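PDB 4MFZ: Dbv8 protein from Nonomuraea, which probably transfers a long fatty acyl chain from acyl-CoA to an amine of a glycopeptide antibiotic, as a GNAT-type N-acyltransferase. Local coordinates for residues W280-I294 with L323-I336. Residues are numbered along the deposited sequence; the frame is centred on the assembly and turned at random.
With MFK (decanoyl-CoA), chain B.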
ATOM      1  N   TRP A 280      -9.141   2.664  21.239  1.00 21.81           N
ATOM      2  CA  TRP A 280      -7.993   1.781  21.035  1.00 22.19           C
ATOM      3  C   TRP A 280      -7.285   1.532  22.327  1.00 22.60           C
ATOM      4  O   TRP A 280      -7.177   2.421  23.150  1.00 21.83           O
ATOM      5  CB  TRP A 280      -7.039   2.424  20.035  1.00 20.82           C
ATOM      6  CG  TRP A 280      -7.515   2.295  18.610  1.00 21.66           C
ATOM      7  CD1 TRP A 280      -8.614   2.924  18.004  1.00 20.70           C
ATOM      8  CD2 TRP A 280      -6.934   1.446  17.565  1.00 21.71           C
ATOM      9  NE1 TRP A 280      -8.736   2.535  16.696  1.00 21.66           N
ATOM     10  CE2 TRP A 280      -7.752   1.657  16.365  1.00 22.18           C
ATOM     11  CE3 TRP A 280      -5.841   0.578  17.504  1.00 21.67           C
ATOM     12  CZ2 TRP A 280      -7.479   1.007  15.171  1.00 23.02           C
ATOM     13  CZ3 TRP A 280      -5.571  -0.067  16.293  1.00 23.70           C
ATOM     14  CH2 TRP A 280      -6.375   0.139  15.153  1.00 23.75           C
ATOM     15  N   THR A 281      -6.769   0.323  22.518  1.00 23.31           N
ATOM     16  CA  THR A 281      -5.945   0.061  23.690  1.00 23.85           C
ATOM     17  C   THR A 281      -4.454   0.002  23.339  1.00 24.03           C
ATOM     18  O   THR A 281      -4.061  -0.733  22.453  1.00 23.65           O
ATOM     19  CB  THR A 281      -6.387  -1.203  24.453  1.00 25.55           C
ATOM     20  OG1 THR A 281      -5.217  -1.898  24.890  1.00 28.51           O
ATOM     21  CG2 THR A 281      -7.230  -2.137  23.617  1.00 25.00           C
ATOM     22  N   LEU A 282      -3.630   0.805  24.013  1.00 25.78           N
ATOM     23  CA  LEU A 282      -2.205   0.889  23.684  1.00 26.06           C
ATOM     24  C   LEU A 282      -1.419  -0.306  24.222  1.00 28.12           C
ATOM     25  O   LEU A 282      -1.527  -0.650  25.386  1.00 25.36           O
ATOM     26  CB  LEU A 282      -1.606   2.221  24.184  1.00 27.12           C
ATOM     27  CG  LEU A 282      -2.237   3.504  23.588  1.00 27.87           C
ATOM     28  CD1 LEU A 282      -1.586   4.766  24.128  1.00 29.63           C
ATOM     29  CD2 LEU A 282      -2.200   3.513  22.064  1.00 27.38           C
ATOM     30  N   LEU A 283      -0.649  -0.965  23.362  1.00 32.30           N
ATOM     31  CA  LEU A 283       0.262  -2.001  23.825  1.00 36.31           C
ATOM     32  C   LEU A 283       1.476  -1.340  24.500  1.00 37.46           C
ATOM     33  O   LEU A 283       2.006  -0.332  24.004  1.00 36.74           O
ATOM     34  CB  LEU A 283       0.692  -2.915  22.665  1.00 38.71           C
ATOM     35  CG  LEU A 283      -0.400  -3.648  21.851  1.00 41.17           C
ATOM     36  CD1 LEU A 283       0.167  -4.175  20.536  1.00 41.68           C
ATOM     37  CD2 LEU A 283      -1.087  -4.771  22.625  1.00 40.85           C
ATOM     38  N   ASP A 284       1.897  -1.872  25.644  1.00 40.57           N
ATOM     39  CA  ASP A 284       3.153  -1.418  26.250  1.00 47.23           C
ATOM     40  C   ASP A 284       4.316  -2.174  25.636  1.00 48.19           C
ATOM     41  O   ASP A 284       4.362  -3.406  25.692  1.00 50.34           O
ATOM     42  CB  ASP A 284       3.167  -1.611  27.765  1.00 52.08           C
ATOM     43  CG  ASP A 284       2.055  -0.864  28.457  1.00 56.43           C
ATOM     44  OD1 ASP A 284       1.826   0.324  28.122  1.00 61.79           O
ATOM     45  OD2 ASP A 284       1.407  -1.473  29.335  1.00 57.16           O
ATOM     46  N   SER A 285       5.247  -1.438  25.042  1.00 45.82           N
ATOM     47  CA  SER A 285       6.431  -2.039  24.447  1.00 45.82           C
ATOM     48  C   SER A 285       7.516  -0.988  24.297  1.00 47.03           C
ATOM     49  O   SER A 285       7.259   0.214  24.467  1.00 47.30           O
ATOM     50  CB  SER A 285       6.097  -2.678  23.094  1.00 46.01           C
ATOM     51  OG  SER A 285       5.617  -1.703  22.192  1.00 44.07           O
ATOM     52  N   GLU A 286       8.725  -1.453  23.980  1.00 49.30           N
ATOM     53  CA  GLU A 286       9.921  -0.609  23.833  1.00 49.61           C
ATOM     54  C   GLU A 286       9.685   0.628  22.938  1.00 48.24           C
ATOM     55  O   GLU A 286       8.952   0.551  21.936  1.00 45.01           O
ATOM     56  CB  GLU A 286      11.055  -1.476  23.289  1.00 53.78           C
ATOM     57  CG  GLU A 286      12.423  -0.829  23.210  1.00 58.11           C
ATOM     58  CD  GLU A 286      13.428  -1.736  22.529  1.00 61.94           C
ATOM     59  OE1 GLU A 286      13.033  -2.849  22.107  1.00 63.18           O
ATOM     60  OE2 GLU A 286      14.608  -1.336  22.413  1.00 65.08           O
ATOM     61  N   PRO A 287      10.294   1.780  23.297  1.00 45.67           N
ATOM     62  CA  PRO A 287      10.000   2.979  22.488  1.00 43.08           C
ATOM     63  C   PRO A 287      10.172   2.785  20.957  1.00 40.91           C
ATOM     64  O   PRO A 287      11.121   2.113  20.503  1.00 38.19           O
ATOM     65  CB  PRO A 287      10.969   4.025  23.058  1.00 44.41           C
ATOM     66  CG  PRO A 287      11.179   3.589  24.485  1.00 43.42           C
ATOM     67  CD  PRO A 287      11.174   2.085  24.445  1.00 44.08           C
ATOM     68  N   GLN A 288       9.243   3.344  20.178  1.00 36.03           N
ATOM     69  CA  GLN A 288       9.337   3.314  18.721  1.00 35.58           C
ATOM     70  C   GLN A 288       9.475   4.724  18.162  1.00 35.59           C
ATOM     71  O   GLN A 288       8.543   5.524  18.256  1.00 31.22           O
ATOM     72  CB  GLN A 288       8.108   2.643  18.111  1.00 36.56           C
ATOM     73  CG  GLN A 288       7.941   1.172  18.457  1.00 38.81           C
ATOM     74  CD  GLN A 288       6.697   0.582  17.819  1.00 39.41           C
ATOM     75  OE1 GLN A 288       5.671   0.391  18.483  1.00 41.98           O
ATOM     76  NE2 GLN A 288       6.768   0.313  16.520  1.00 38.88           N
ATOM     77  N   ASP A 289      10.631   5.015  17.573  1.00 36.04           N
ATOM     78  CA  ASP A 289      10.947   6.360  17.086  1.00 36.78           C
ATOM     79  C   ASP A 289       9.973   6.752  15.994  1.00 32.60           C
ATOM     80  O   ASP A 289       9.685   5.967  15.107  1.00 31.54           O
ATOM     81  CB  ASP A 289      12.376   6.418  16.552  1.00 40.38           C
ATOM     82  CG  ASP A 289      13.409   6.085  17.610  1.00 49.33           C
ATOM     83  OD1 ASP A 289      13.069   6.097  18.816  1.00 56.60           O
ATOM     84  OD2 ASP A 289      14.572   5.810  17.238  1.00 55.16           O
ATOM     85  N   GLY A 290       9.441   7.963  16.077  1.00 31.95           N
ATOM     86  CA  GLY A 290       8.385   8.371  15.160  1.00 30.13           C
ATOM     87  C   GLY A 290       8.606   9.649  14.386  1.00 29.31           C
ATOM     88  O   GLY A 290       7.686  10.116  13.703  1.00 29.08           O
ATOM     89  N   ASP A 291       9.805  10.226  14.472  1.00 29.34           N
ATOM     90  CA  ASP A 291      10.078  11.465  13.730  1.00 29.71           C
ATOM     91  C   ASP A 291       9.931  11.253  12.227  1.00 29.43           C
ATOM     92  O   ASP A 291       9.229  12.014  11.558  1.00 27.92           O
ATOM     93  CB  ASP A 291      11.465  12.039  14.057  1.00 30.87           C
ATOM     94  CG  ASP A 291      11.598  12.514  15.509  1.00 30.64           C
ATOM     95  OD1 ASP A 291      10.594  12.605  16.252  1.00 29.99           O
ATOM     96  OD2 ASP A 291      12.741  12.831  15.894  1.00 32.66           O
ATOM     97  N   ASP A 292      10.566  10.208  11.691  1.00 31.14           N
ATOM     98  CA  ASP A 292      10.459   9.899  10.248  1.00 31.81           C
ATOM     99  C   ASP A 292       9.009   9.691   9.832  1.00 32.35           C
ATOM    100  O   ASP A 292       8.542  10.240   8.814  1.00 30.89           O
ATOM    101  CB  ASP A 292      11.265   8.640   9.865  1.00 36.87           C
ATOM    102  CG  ASP A 292      12.778   8.870   9.854  1.00 41.15           C
ATOM    103  OD1 ASP A 292      13.239   9.917  10.349  1.00 43.93           O
ATOM    104  OD2 ASP A 292      13.514   7.988   9.347  1.00 44.98           O
ATOM    105  N   ALA A 293       8.296   8.888  10.620  1.00 29.81           N
ATOM    106  CA  ALA A 293       6.955   8.498  10.242  1.00 29.44           C
ATOM    107  C   ALA A 293       5.970   9.679  10.285  1.00 28.48           C
ATOM    108  O   ALA A 293       5.131   9.807   9.407  1.00 31.68           O
ATOM    109  CB  ALA A 293       6.469   7.358  11.118  1.00 31.47           C
ATOM    110  N   ILE A 294       6.061  10.528  11.299  1.00 24.55           N
ATOM    111  CA  ILE A 294       5.173  11.693  11.364  1.00 24.05           C
ATOM    112  C   ILE A 294       5.469  12.707  10.244  1.00 24.13           C
ATOM    113  O   ILE A 294       4.557  13.257   9.638  1.00 23.02           O
ATOM    114  CB  ILE A 294       5.161  12.345  12.748  1.00 20.92           C
ATOM    115  CG1 ILE A 294       3.894  13.189  12.907  1.00 21.12           C
ATOM    116  CG2 ILE A 294       6.451  13.119  12.991  1.00 21.77           C
ATOM    117  CD1 ILE A 294       3.504  13.476  14.335  1.00 19.71           C
ATOM    118  N   LEU A 323       9.732  19.398  16.989  1.00 25.20           N
ATOM    119  CA  LEU A 323      11.051  19.006  16.492  1.00 26.52           C
ATOM    120  C   LEU A 323      12.116  20.110  16.631  1.00 27.18           C
ATOM    121  O   LEU A 323      13.242  19.833  17.042  1.00 28.34           O
ATOM    122  CB  LEU A 323      10.949  18.548  15.027  1.00 24.79           C
ATOM    123  CG  LEU A 323      10.365  17.140  14.779  1.00 26.17           C
ATOM    124  CD1 LEU A 323      10.319  16.770  13.296  1.00 24.64           C
ATOM    125  CD2 LEU A 323      11.168  16.093  15.531  1.00 24.44           C
ATOM    126  N   LEU A 324      11.760  21.350  16.281  1.00 28.46           N
ATOM    127  CA  LEU A 324      12.674  22.496  16.420  1.00 28.99           C
ATOM    128  C   LEU A 324      13.045  22.760  17.887  1.00 30.39           C
ATOM    129  O   LEU A 324      14.167  23.220  18.174  1.00 31.44           O
ATOM    130  CB  LEU A 324      12.149  23.761  15.718  1.00 30.32           C
ATOM    131  CG  LEU A 324      12.256  23.832  14.184  1.00 30.26           C
ATOM    132  CD1 LEU A 324      11.726  25.167  13.651  1.00 30.32           C
ATOM    133  CD2 LEU A 324      13.695  23.605  13.720  1.00 31.01           C
ATOM    134  N   ALA A 325      12.136  22.428  18.807  1.00 26.58           N
ATOM    135  CA  ALA A 325      12.408  22.561  20.233  1.00 27.38           C
ATOM    136  C   ALA A 325      13.288  21.427  20.775  1.00 28.49           C
ATOM    137  O   ALA A 325      13.522  21.360  21.968  1.00 26.23           O
ATOM    138  CB  ALA A 325      11.115  22.667  21.035  1.00 25.77           C
ATOM    139  N   GLY A 326      13.779  20.547  19.895  1.00 30.61           N
ATOM    140  CA  GLY A 326      14.650  19.429  20.318  1.00 30.13           C
ATOM    141  C   GLY A 326      13.925  18.259  20.976  1.00 29.96           C
ATOM    142  O   GLY A 326      14.550  17.439  21.650  1.00 30.73           O
ATOM    143  N   ARG A 327      12.604  18.188  20.778  1.00 30.53           N
ATOM    144  CA  ARG A 327      11.759  17.095  21.306  1.00 30.81           C
ATOM    145  C   ARG A 327      11.434  16.043  20.236  1.00 28.37           C
ATOM    146  O   ARG A 327      11.709  16.264  19.065  1.00 30.33           O
ATOM    147  CB  ARG A 327      10.483  17.666  21.922  1.00 29.17           C
ATOM    148  CG  ARG A 327      10.768  18.540  23.127  1.00 29.75           C
ATOM    149  CD  ARG A 327       9.517  19.217  23.662  1.00 29.92           C
ATOM    150  NE  ARG A 327       8.603  18.248  24.263  1.00 28.82           N
ATOM    151  CZ  ARG A 327       7.355  18.528  24.645  1.00 29.95           C
ATOM    152  NH1 ARG A 327       6.854  19.752  24.491  1.00 29.02           N
ATOM    153  NH2 ARG A 327       6.602  17.573  25.176  1.00 28.80           N
ATOM    154  N   HIS A 328      10.849  14.916  20.632  1.00 27.81           N
ATOM    155  CA  HIS A 328      10.635  13.784  19.695  1.00 28.91           C
ATOM    156  C   HIS A 328       9.260  13.190  19.629  1.00 26.37           C
ATOM    157  O   HIS A 328       8.533  13.182  20.613  1.00 25.11           O
ATOM    158  CB  HIS A 328      11.673  12.683  19.931  1.00 29.05           C
ATOM    159  CG  HIS A 328      13.079  13.128  19.621  1.00 31.92           C
ATOM    160  ND1 HIS A 328      13.916  13.600  20.571  1.00 34.84           N
ATOM    161  CD2 HIS A 328      13.762  13.229  18.403  1.00 31.91           C
ATOM    162  CE1 HIS A 328      15.092  13.958  19.995  1.00 35.51           C
ATOM    163  NE2 HIS A 328      14.991  13.734  18.666  1.00 35.02           N
ATOM    164  N   TRP A 329       8.925  12.655  18.454  1.00 25.83           N
ATOM    165  CA  TRP A 329       7.663  11.952  18.225  1.00 25.49           C
ATOM    166  C   TRP A 329       7.824  10.465  18.287  1.00 26.15           C
ATOM    167  O   TRP A 329       8.848   9.933  17.865  1.00 23.90           O
ATOM    168  CB  TRP A 329       7.115  12.338  16.864  1.00 24.94           C
ATOM    169  CG  TRP A 329       6.757  13.797  16.801  1.00 22.74           C
ATOM    170  CD1 TRP A 329       7.487  14.830  16.211  1.00 22.63           C
ATOM    171  CD2 TRP A 329       5.580  14.432  17.391  1.00 22.10           C
ATOM    172  NE1 TRP A 329       6.840  16.041  16.377  1.00 22.72           N
ATOM    173  CE2 TRP A 329       5.684  15.867  17.079  1.00 21.81           C
ATOM    174  CE3 TRP A 329       4.476  13.971  18.110  1.00 22.65           C
ATOM    175  CZ2 TRP A 329       4.713  16.781  17.475  1.00 22.09           C
ATOM    176  CZ3 TRP A 329       3.507  14.904  18.510  1.00 22.13           C
ATOM    177  CH2 TRP A 329       3.619  16.277  18.190  1.00 21.90           C
ATOM    178  N   TYR A 330       6.793   9.780  18.788  1.00 27.96           N
ATOM    179  CA  TYR A 330       6.773   8.302  18.839  1.00 28.30           C
ATOM    180  C   TYR A 330       5.592   7.676  18.090  1.00 28.22           C
ATOM    181  O   TYR A 330       4.522   8.265  17.993  1.00 28.37           O
ATOM    182  CB  TYR A 330       6.835   7.807  20.301  1.00 28.81           C
ATOM    183  CG  TYR A 330       8.064   8.346  20.979  1.00 29.85           C
ATOM    184  CD1 TYR A 330       9.284   7.672  20.879  1.00 30.75           C
ATOM    185  CD2 TYR A 330       8.031   9.569  21.656  1.00 28.95           C
ATOM    186  CE1 TYR A 330      10.436   8.182  21.462  1.00 30.81           C
ATOM    187  CE2 TYR A 330       9.174  10.087  22.237  1.00 30.92           C
ATOM    188  CZ  TYR A 330      10.370   9.391  22.133  1.00 32.02           C
ATOM    189  OH  TYR A 330      11.509   9.902  22.709  1.00 32.23           O
ATOM    190  N   GLN A 331       5.814   6.490  17.533  1.00 28.24           N
ATOM    191  CA  GLN A 331       4.748   5.631  17.056  1.00 27.99           C
ATOM    192  C   GLN A 331       4.319   4.732  18.196  1.00 28.66           C
ATOM    193  O   GLN A 331       5.163   4.308  18.999  1.00 28.98           O
ATOM    194  CB  GLN A 331       5.276   4.731  15.962  1.00 31.43           C
ATOM    195  CG  GLN A 331       5.594   5.440  14.665  1.00 32.99           C
ATOM    196  CD  GLN A 331       5.854   4.438  13.575  1.00 33.87           C
ATOM    197  OE1 GLN A 331       5.043   4.244  12.671  1.00 32.85           O
ATOM    198  NE2 GLN A 331       6.973   3.755  13.682  1.00 35.74           N
ATOM    199  N   ARG A 332       3.030   4.419  18.276  1.00 25.76           N
ATOM    200  CA  ARG A 332       2.573   3.399  19.230  1.00 26.72           C
ATOM    201  C   ARG A 332       1.780   2.327  18.509  1.00 26.19           C
ATOM    202  O   ARG A 332       1.153   2.599  17.477  1.00 25.81           O
ATOM    203  CB  ARG A 332       1.745   3.988  20.393  1.00 26.96           C
ATOM    204  CG  ARG A 332       2.297   5.270  21.008  1.00 28.54           C
ATOM    205  CD  ARG A 332       3.430   5.034  21.998  1.00 30.83           C
ATOM    206  NE  ARG A 332       2.876   4.834  23.327  1.00 34.49           N
ATOM    207  CZ  ARG A 332       2.677   3.643  23.860  1.00 32.79           C
ATOM    208  NH1 ARG A 332       3.014   2.581  23.182  1.00 36.89           N
ATOM    209  NH2 ARG A 332       2.153   3.515  25.061  1.00 32.97           N
ATOM    210  N   SER A 333       1.819   1.120  19.071  1.00 23.07           N
ATOM    211  CA  SER A 333       1.030  -0.008  18.608  1.00 23.31           C
ATOM    212  C   SER A 333      -0.217  -0.117  19.444  1.00 22.39           C
ATOM    213  O   SER A 333      -0.193   0.110  20.651  1.00 22.43           O
ATOM    214  CB  SER A 333       1.840  -1.307  18.720  1.00 22.82           C
ATOM    215  OG  SER A 333       2.965  -1.212  17.882  1.00 22.65           O
ATOM    216  N   GLY A 334      -1.325  -0.440  18.804  1.00 23.22           N
ATOM    217  CA  GLY A 334      -2.586  -0.501  19.526  1.00 23.39           C
ATOM    218  C   GLY A 334      -3.447  -1.633  19.000  1.00 22.84           C
ATOM    219  O   GLY A 334      -3.133  -2.184  17.955  1.00 21.60           O
ATOM    220  N   ARG A 335      -4.518  -1.964  19.723  1.00 22.00           N
ATOM    221  CA  ARG A 335      -5.538  -2.911  19.243  1.00 25.73           C
ATOM    222  C   ARG A 335      -6.958  -2.430  19.559  1.00 24.91           C
ATOM    223  O   ARG A 335      -7.169  -1.739  20.544  1.00 24.30           O
ATOM    224  CB  ARG A 335      -5.421  -4.282  19.919  1.00 26.36           C
ATOM    225  CG  ARG A 335      -4.098  -5.012  19.849  1.00 31.97           C
ATOM    226  CD  ARG A 335      -4.147  -6.202  20.812  1.00 35.05           C
ATOM    227  NE  ARG A 335      -4.855  -5.828  22.048  1.00 41.16           N
ATOM    228  CZ  ARG A 335      -5.875  -6.486  22.598  1.00 41.60           C
ATOM    229  NH1 ARG A 335      -6.324  -7.616  22.062  1.00 46.83           N
ATOM    230  NH2 ARG A 335      -6.432  -6.016  23.707  1.00 41.64           N
ATOM    231  N   ILE A 336      -7.912  -2.865  18.743  1.00 26.02           N
ATOM    232  CA  ILE A 336      -9.336  -2.962  19.104  1.00 28.55           C
ATOM    233  C   ILE A 336      -9.756  -4.453  19.334  1.00 29.64           C
ATOM    234  O   ILE A 336      -9.165  -5.306  18.713  1.00 27.39           O
ATOM    235  CB  ILE A 336     -10.195  -2.447  17.916  1.00 26.43           C
ATOM    236  CG1 ILE A 336      -9.812  -1.035  17.484  1.00 27.26           C
ATOM    237  CG2 ILE A 336     -11.663  -2.470  18.275  1.00 27.73           C
ATOM    238  CD1 ILE A 336     -10.348  -0.684  16.103  1.00 25.22           C
TER
HETATM  239  CCG MFK B 401      -8.000   7.840  15.070  1.00 32.88           C
HETATM  240  CCF MFK B 401      -8.337   6.448  15.602  1.00 29.78           C
HETATM  241  CCE MFK B 401      -7.624   5.406  14.767  1.00 30.49           C
HETATM  242  CCD MFK B 401      -6.204   5.292  15.262  1.00 30.34           C
HETATM  243  CCC MFK B 401      -5.671   3.934  14.852  1.00 31.00           C
HETATM  244  CCB MFK B 401      -4.524   4.099  13.886  1.00 32.49           C
HETATM  245  CCA MFK B 401      -3.812   2.762  13.789  1.00 32.85           C
HETATM  246  CBZ MFK B 401      -3.990   2.237  12.373  1.00 34.06           C
HETATM  247  CAK MFK B 401      -2.650   2.244  11.661  1.00 34.56           C
HETATM  248  CAJ MFK B 401      -2.704   3.201  10.463  1.00 37.43           C
HETATM  249  OAL MFK B 401      -3.733   3.365   9.799  1.00 37.79           O
HETATM  250  SAI MFK B 401      -1.175   3.991  10.133  1.00 37.26           S
HETATM  251  CAH MFK B 401      -1.597   5.114   8.734  1.00 33.32           C
HETATM  252  CAG MFK B 401      -2.428   6.322   9.180  1.00 28.97           C
HETATM  253  NAF MFK B 401      -2.768   7.074   7.961  1.00 26.87           N
HETATM  254  CAE MFK B 401      -2.403   8.354   7.762  1.00 24.85           C
HETATM  255  OAM MFK B 401      -1.798   9.035   8.587  1.00 23.42           O
HETATM  256  CAD MFK B 401      -2.845   8.950   6.409  1.00 23.86           C
HETATM  257  CAC MFK B 401      -2.591  10.470   6.394  1.00 22.26           C
HETATM  258  NAB MFK B 401      -3.292  11.131   7.514  1.00 21.36           N
HETATM  259  CAA MFK B 401      -4.481  11.707   7.281  1.00 22.06           C
HETATM  260  OAO MFK B 401      -5.021  11.705   6.165  1.00 23.29           O
HETATM  261  CAN MFK B 401      -5.143  12.423   8.468  1.00 20.31           C
HETATM  262  OAU MFK B 401      -4.205  12.595   9.555  1.00 21.40           O
HETATM  263  CAP MFK B 401      -6.433  11.730   8.958  1.00 20.13           C
HETATM  264  CAR MFK B 401      -6.123  10.294   9.353  1.00 20.97           C
HETATM  265  CAS MFK B 401      -7.531  11.704   7.899  1.00 20.17           C
HETATM  266  CAQ MFK B 401      -6.959  12.477  10.180  1.00 19.60           C
HETATM  267  OAT MFK B 401      -7.221  13.808   9.790  1.00 18.74           O
HETATM  268  PAV MFK B 401      -8.379  14.699  10.471  1.00 19.65           P
HETATM  269  OAX MFK B 401      -9.666  13.985  10.474  1.00 18.77           O
HETATM  270  OAW MFK B 401      -8.314  16.062   9.866  1.00 20.57           O
HETATM  271  OAY MFK B 401      -7.762  14.711  11.958  1.00 19.61           O
HETATM  272  PAZ MFK B 401      -8.095  15.736  13.147  1.00 20.18           P
HETATM  273  OBA MFK B 401      -7.550  15.040  14.453  1.00 19.05           O
HETATM  274  OBB MFK B 401      -9.529  16.069  13.276  1.00 19.51           O
HETATM  275  O5' MFK B 401      -7.058  16.955  12.963  1.00 20.58           O
HETATM  276  C5' MFK B 401      -6.980  18.051  13.845  1.00 20.92           C
HETATM  277  C4' MFK B 401      -5.948  19.028  13.271  1.00 22.31           C
HETATM  278  O4' MFK B 401      -4.749  18.391  12.679  1.00 23.10           O
HETATM  279  C3' MFK B 401      -6.532  19.830  12.132  1.00 22.64           C
HETATM  280  O3' MFK B 401      -5.883  21.101  12.134  1.00 23.59           O
HETATM  281  PBV MFK B 401      -6.788  22.435  11.960  1.00 26.12           P
HETATM  282  OBW MFK B 401      -7.180  22.373  10.426  1.00 29.55           O
HETATM  283  OBY MFK B 401      -5.745  23.650  12.237  1.00 26.25           O
HETATM  284  OBX MFK B 401      -8.027  22.479  12.733  1.00 26.69           O
HETATM  285  C2' MFK B 401      -6.107  18.989  10.925  1.00 23.29           C
HETATM  286  O2' MFK B 401      -6.134  19.697   9.699  1.00 24.14           O
HETATM  287  C1' MFK B 401      -4.687  18.650  11.267  1.00 22.92           C
HETATM  288  N9  MFK B 401      -4.238  17.428  10.550  1.00 22.79           N
HETATM  289  C8  MFK B 401      -4.583  16.167  10.833  1.00 22.94           C
HETATM  290  N7  MFK B 401      -3.955  15.366   9.962  1.00 22.98           N
HETATM  291  C5  MFK B 401      -3.178  16.129   9.178  1.00 23.94           C
HETATM  292  C4  MFK B 401      -3.364  17.400   9.549  1.00 22.99           C
HETATM  293  N3  MFK B 401      -2.678  18.389   8.957  1.00 24.97           N
HETATM  294  C2  MFK B 401      -1.777  18.205   7.791  1.00 23.35           C
HETATM  295  N1  MFK B 401      -1.662  16.767   7.474  1.00 24.96           N
HETATM  296  C6  MFK B 401      -2.338  15.836   8.163  1.00 23.92           C
HETATM  297  N6  MFK B 401      -2.187  14.554   7.837  1.00 23.86           N
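Thr281 and Arg335 form an antiparallel hydrogen-bonded pair. Thr281 N gives a nearly straight bond to Arg335 O (2.9 Å), lying in the carbonyl plane, and Arg335 N returns one to Thr281 O. Two residues further on, Leu283 N bonds Ser333 O. The outer strand then breaks. Here bends at chi2 (-80°) and chi3 (-89°) turn the Arg332 guanidinium toward Leu283, and NH1 donates in its plane to Leu283 O (3.2 Å). Beyond the break the backbones meet again, where Gln331 N bonds Gln288 O; past the strands, Gly290 N makes a bent bond to Trp329 O. Gln288 OE1 lies 3.2 Å from Ser333 OG, whose hydroxyl also pairs with Thr255 of strand 251-256.

Strand 281-289 is one of the two outermost strands of the mixed sheet of the GNAT-like domain. Strand 330-337 lies between it and strand 251-256.

Apolar packing on Trp280 builds part of the decanoyl-CoA pocket. Ile336 CG1 makes a CH-pi contact over one face of the Trp280 indole, 3.7 Å from the centroid of its five-membered ring. The acyl chain lies over the opposite face, with CCC of the ligand 3.4 Å from Trp280 CE2. Gly334 borders the ring edge, and Tyr229 OH is bonded to the indole NE1.

At the far end, Asp291 opens helix 291-299, just after the N-cap residue Gly290. Its OD1 accepts a bond from Trp329 N (2.8 Å), met nearly along the C-O axis. Leu323 CD2 packs against the same carboxylate at Asp291 CG (3.6 Å). Ile294 CG1 lies anti to the backbone N (chi1 -160°) and carries CD1 over a face of the Trp329 indole, 4.1 Å from the centroid of its six-membered ring. The other branch, CG2, meets Trp329 CD1.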